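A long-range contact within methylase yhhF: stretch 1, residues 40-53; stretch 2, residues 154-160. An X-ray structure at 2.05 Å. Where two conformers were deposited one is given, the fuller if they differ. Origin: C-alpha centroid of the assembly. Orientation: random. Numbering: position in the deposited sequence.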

# COMPACT_ATOMS: atom_id res chain seq x y z
N ARG A 40 -8.44 10.25 -8.08
CA ARG A 40 -7.99 9.83 -9.40
C ARG A 40 -6.83 8.84 -9.35
O ARG A 40 -6.80 7.87 -10.12
CB ARG A 40 -7.65 11.02 -10.28
CG ARG A 40 -8.84 11.48 -11.08
CD ARG A 40 -8.44 12.46 -12.17
NE ARG A 40 -9.61 13.12 -12.74
CZ ARG A 40 -10.39 13.95 -12.07
NH1 ARG A 40 -11.43 14.52 -12.67
NH2 ARG A 40 -10.14 14.22 -10.79
N VAL A 41 -5.91 9.07 -8.42
CA VAL A 41 -4.85 8.12 -8.09
C VAL A 41 -5.44 6.76 -7.71
O VAL A 41 -5.13 5.74 -8.34
CB VAL A 41 -3.97 8.67 -6.93
CG1 VAL A 41 -3.04 7.59 -6.35
CG2 VAL A 41 -3.20 9.92 -7.41
N ARG A 42 -6.28 6.74 -6.68
CA ARG A 42 -6.86 5.48 -6.20
C ARG A 42 -7.66 4.80 -7.30
O ARG A 42 -7.61 3.58 -7.46
CB ARG A 42 -7.71 5.71 -4.94
CG ARG A 42 -6.92 5.61 -3.66
CD ARG A 42 -7.83 5.74 -2.44
NE ARG A 42 -8.33 7.11 -2.30
CZ ARG A 42 -9.41 7.45 -1.61
NH1 ARG A 42 -10.12 6.52 -0.98
NH2 ARG A 42 -9.78 8.71 -1.56
N GLU A 43 -8.40 5.61 -8.06
CA GLU A 43 -9.18 5.12 -9.17
C GLU A 43 -8.31 4.38 -10.18
O GLU A 43 -8.61 3.24 -10.54
CB GLU A 43 -9.91 6.29 -9.82
CG GLU A 43 -10.98 5.92 -10.77
CD GLU A 43 -11.69 7.17 -11.32
OE1 GLU A 43 -12.94 7.19 -11.33
OE2 GLU A 43 -10.99 8.13 -11.70
N THR A 44 -7.22 5.01 -10.60
CA THR A 44 -6.28 4.39 -11.53
C THR A 44 -5.67 3.09 -10.96
O THR A 44 -5.66 2.06 -11.64
CB THR A 44 -5.14 5.40 -11.90
OG1 THR A 44 -5.72 6.57 -12.49
CG2 THR A 44 -4.14 4.80 -12.87
N LEU A 45 -5.18 3.13 -9.71
CA LEU A 45 -4.53 1.98 -9.10
C LEU A 45 -5.47 0.78 -8.98
O LEU A 45 -5.11 -0.36 -9.29
CB LEU A 45 -4.03 2.35 -7.68
CG LEU A 45 -3.43 1.23 -6.83
CD1 LEU A 45 -2.33 0.43 -7.60
CD2 LEU A 45 -2.87 1.81 -5.50
N PHE A 46 -6.68 1.05 -8.50
CA PHE A 46 -7.62 -0.01 -8.24
C PHE A 46 -8.28 -0.52 -9.50
O PHE A 46 -8.71 -1.67 -9.53
CB PHE A 46 -8.57 0.31 -7.08
CG PHE A 46 -7.88 0.23 -5.75
CD1 PHE A 46 -7.66 -1.02 -5.14
CD2 PHE A 46 -7.35 1.38 -5.14
CE1 PHE A 46 -6.99 -1.12 -3.94
CE2 PHE A 46 -6.67 1.30 -3.93
CZ PHE A 46 -6.50 0.05 -3.32
N ASN A 47 -8.29 0.30 -10.56
CA ASN A 47 -8.61 -0.23 -11.88
C ASN A 47 -7.52 -1.21 -12.34
O ASN A 47 -7.84 -2.29 -12.82
CB ASN A 47 -8.88 0.90 -12.89
CG ASN A 47 -10.13 1.74 -12.54
OD1 ASN A 47 -10.88 1.43 -11.61
ND2 ASN A 47 -10.35 2.81 -13.31
N TRP A 48 -6.24 -0.85 -12.14
CA TRP A 48 -5.14 -1.81 -12.47
C TRP A 48 -5.23 -3.12 -11.67
O TRP A 48 -4.86 -4.18 -12.17
CB TRP A 48 -3.74 -1.22 -12.19
CG TRP A 48 -3.29 -0.03 -13.02
CD1 TRP A 48 -3.76 0.35 -14.26
CD2 TRP A 48 -2.28 0.91 -12.67
NE1 TRP A 48 -3.08 1.48 -14.69
CE2 TRP A 48 -2.16 1.84 -13.73
CE3 TRP A 48 -1.43 1.04 -11.56
CZ2 TRP A 48 -1.23 2.89 -13.72
CZ3 TRP A 48 -0.52 2.08 -11.53
CH2 TRP A 48 -0.43 3.00 -12.62
N LEU A 49 -5.68 -3.02 -10.42
CA LEU A 49 -5.73 -4.14 -9.47
C LEU A 49 -7.04 -4.92 -9.49
O LEU A 49 -7.16 -5.93 -8.81
CB LEU A 49 -5.50 -3.61 -8.05
CG LEU A 49 -4.07 -3.13 -7.74
CD1 LEU A 49 -3.97 -2.63 -6.31
CD2 LEU A 49 -3.03 -4.22 -8.01
N ALA A 50 -8.01 -4.46 -10.28
CA ALA A 50 -9.39 -4.99 -10.23
C ALA A 50 -9.45 -6.53 -10.38
O ALA A 50 -10.14 -7.19 -9.62
CB ALA A 50 -10.27 -4.29 -11.27
N PRO A 51 -8.71 -7.11 -11.34
CA PRO A 51 -8.80 -8.56 -11.48
C PRO A 51 -8.01 -9.42 -10.47
O PRO A 51 -8.04 -10.64 -10.60
CB PRO A 51 -8.31 -8.80 -12.91
CG PRO A 51 -7.33 -7.71 -13.16
CD PRO A 51 -7.83 -6.51 -12.38
N VAL A 52 -7.31 -8.80 -9.51
CA VAL A 52 -6.53 -9.55 -8.51
C VAL A 52 -6.85 -9.18 -7.05
O VAL A 52 -6.35 -9.81 -6.13
CB VAL A 52 -5.00 -9.44 -8.76
CG1 VAL A 52 -4.62 -10.09 -10.11
CG2 VAL A 52 -4.54 -8.00 -8.73
N ILE A 53 -7.67 -8.14 -6.88
CA ILE A 53 -7.92 -7.55 -5.57
C ILE A 53 -8.80 -8.46 -4.69
O ILE A 53 -8.59 -8.55 -3.49
CB ILE A 53 -8.52 -6.08 -5.69
CG1 ILE A 53 -8.63 -5.40 -4.32
CG2 ILE A 53 -9.88 -6.11 -6.39
CD1 ILE A 53 -7.26 -5.13 -3.67
N ALA A 154 3.79 -11.32 -6.94
CA ALA A 154 3.24 -10.14 -6.29
C ALA A 154 3.25 -8.86 -7.17
O ALA A 154 4.06 -8.72 -8.09
CB ALA A 154 3.97 -9.92 -4.97
N LEU A 155 2.33 -7.95 -6.85
CA LEU A 155 2.27 -6.61 -7.43
C LEU A 155 2.66 -5.63 -6.36
O LEU A 155 2.16 -5.72 -5.24
CB LEU A 155 0.84 -6.31 -7.92
CG LEU A 155 0.48 -7.24 -9.08
CD1 LEU A 155 -1.03 -7.36 -9.26
CD2 LEU A 155 1.20 -6.79 -10.37
N ILE A 156 3.60 -4.75 -6.67
CA ILE A 156 4.07 -3.74 -5.72
C ILE A 156 3.83 -2.34 -6.33
O ILE A 156 4.35 -1.99 -7.38
CB ILE A 156 5.56 -3.91 -5.37
CG1 ILE A 156 5.88 -5.35 -4.92
CG2 ILE A 156 6.01 -2.89 -4.31
CD1 ILE A 156 6.34 -6.30 -6.10
N TYR A 157 3.02 -1.55 -5.65
CA TYR A 157 2.70 -0.21 -6.11
C TYR A 157 3.75 0.71 -5.51
O TYR A 157 4.03 0.64 -4.31
CB TYR A 157 1.27 0.19 -5.66
CG TYR A 157 0.93 1.67 -5.78
CD1 TYR A 157 0.68 2.26 -7.03
CD2 TYR A 157 0.85 2.47 -4.65
CE1 TYR A 157 0.36 3.63 -7.13
CE2 TYR A 157 0.53 3.82 -4.74
CZ TYR A 157 0.29 4.40 -5.97
OH TYR A 157 -0.03 5.74 -6.02
N VAL A 158 4.34 1.54 -6.37
CA VAL A 158 5.39 2.46 -5.98
C VAL A 158 5.02 3.83 -6.51
O VAL A 158 4.71 4.00 -7.69
CB VAL A 158 6.82 2.02 -6.52
CG1 VAL A 158 7.87 3.06 -6.16
CG2 VAL A 158 7.21 0.68 -5.96
N GLU A 159 4.99 4.80 -5.60
CA GLU A 159 4.74 6.18 -5.94
C GLU A 159 6.04 6.99 -5.72
O GLU A 159 6.71 6.86 -4.68
CB GLU A 159 3.60 6.69 -5.07
CG GLU A 159 3.21 8.09 -5.33
CD GLU A 159 1.94 8.51 -4.58
OE1 GLU A 159 0.97 7.72 -4.53
OE2 GLU A 159 1.94 9.66 -4.08
N SER A 160 6.38 7.83 -6.71
CA SER A 160 7.63 8.57 -6.68
C SER A 160 7.61 9.79 -7.60
O SER A 160 7.03 9.74 -8.67
CB SER A 160 8.78 7.64 -7.07
OG SER A 160 10.03 8.25 -6.78

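Stretch 1 is helical from its first residue, and residues 154-160 form a strand. The two run roughly antiparallel, at 157°, with their axes 11.1 Å apart at closest approach. No hydrogen bond links them. Side chains make the contact, which buries 276 Å² in all.

Val41 points toward the strand. Its CG1 lies 3.5 Å from OH of Tyr157, a methyl in van der Waals contact with the hydroxyl oxygen. That hydroxyl is not left unsatisfied: Tyr157 OH donates a hydrogen bond to Glu159 OE1, at 2.7 Å, within the strand. The CA-to-CB bond of Arg42 points away from the strand, and its guanidinium is hydrogen-bonded elsewhere in the structure.

Leu45, one helical turn after Val41, is central. Its CD2 sits over one face of the Tyr157 ring, 3.7 Å from the ring centroid and 7° off the normal. This is a CH-pi contact, a methyl group set against the pi cloud. Leu45 CD1 also packs 3.6 Å from Tyr157 CD1.

Leu49 follows one turn later. Its CA-to-CB bond points sideways, but the end of the side chain comes nearer, and CD2 reaches 3.9 Å from Leu155 CD1.

The helix is kinked at Pro51 and Val52, whose N atoms make no bond to the turn before; Pro51 has no amide hydrogen to donate. Val52 points toward the strand, and its CG2 lies 3.6 Å from Leu155 CD1. Both contacts to Leu155 are between apolar side chains.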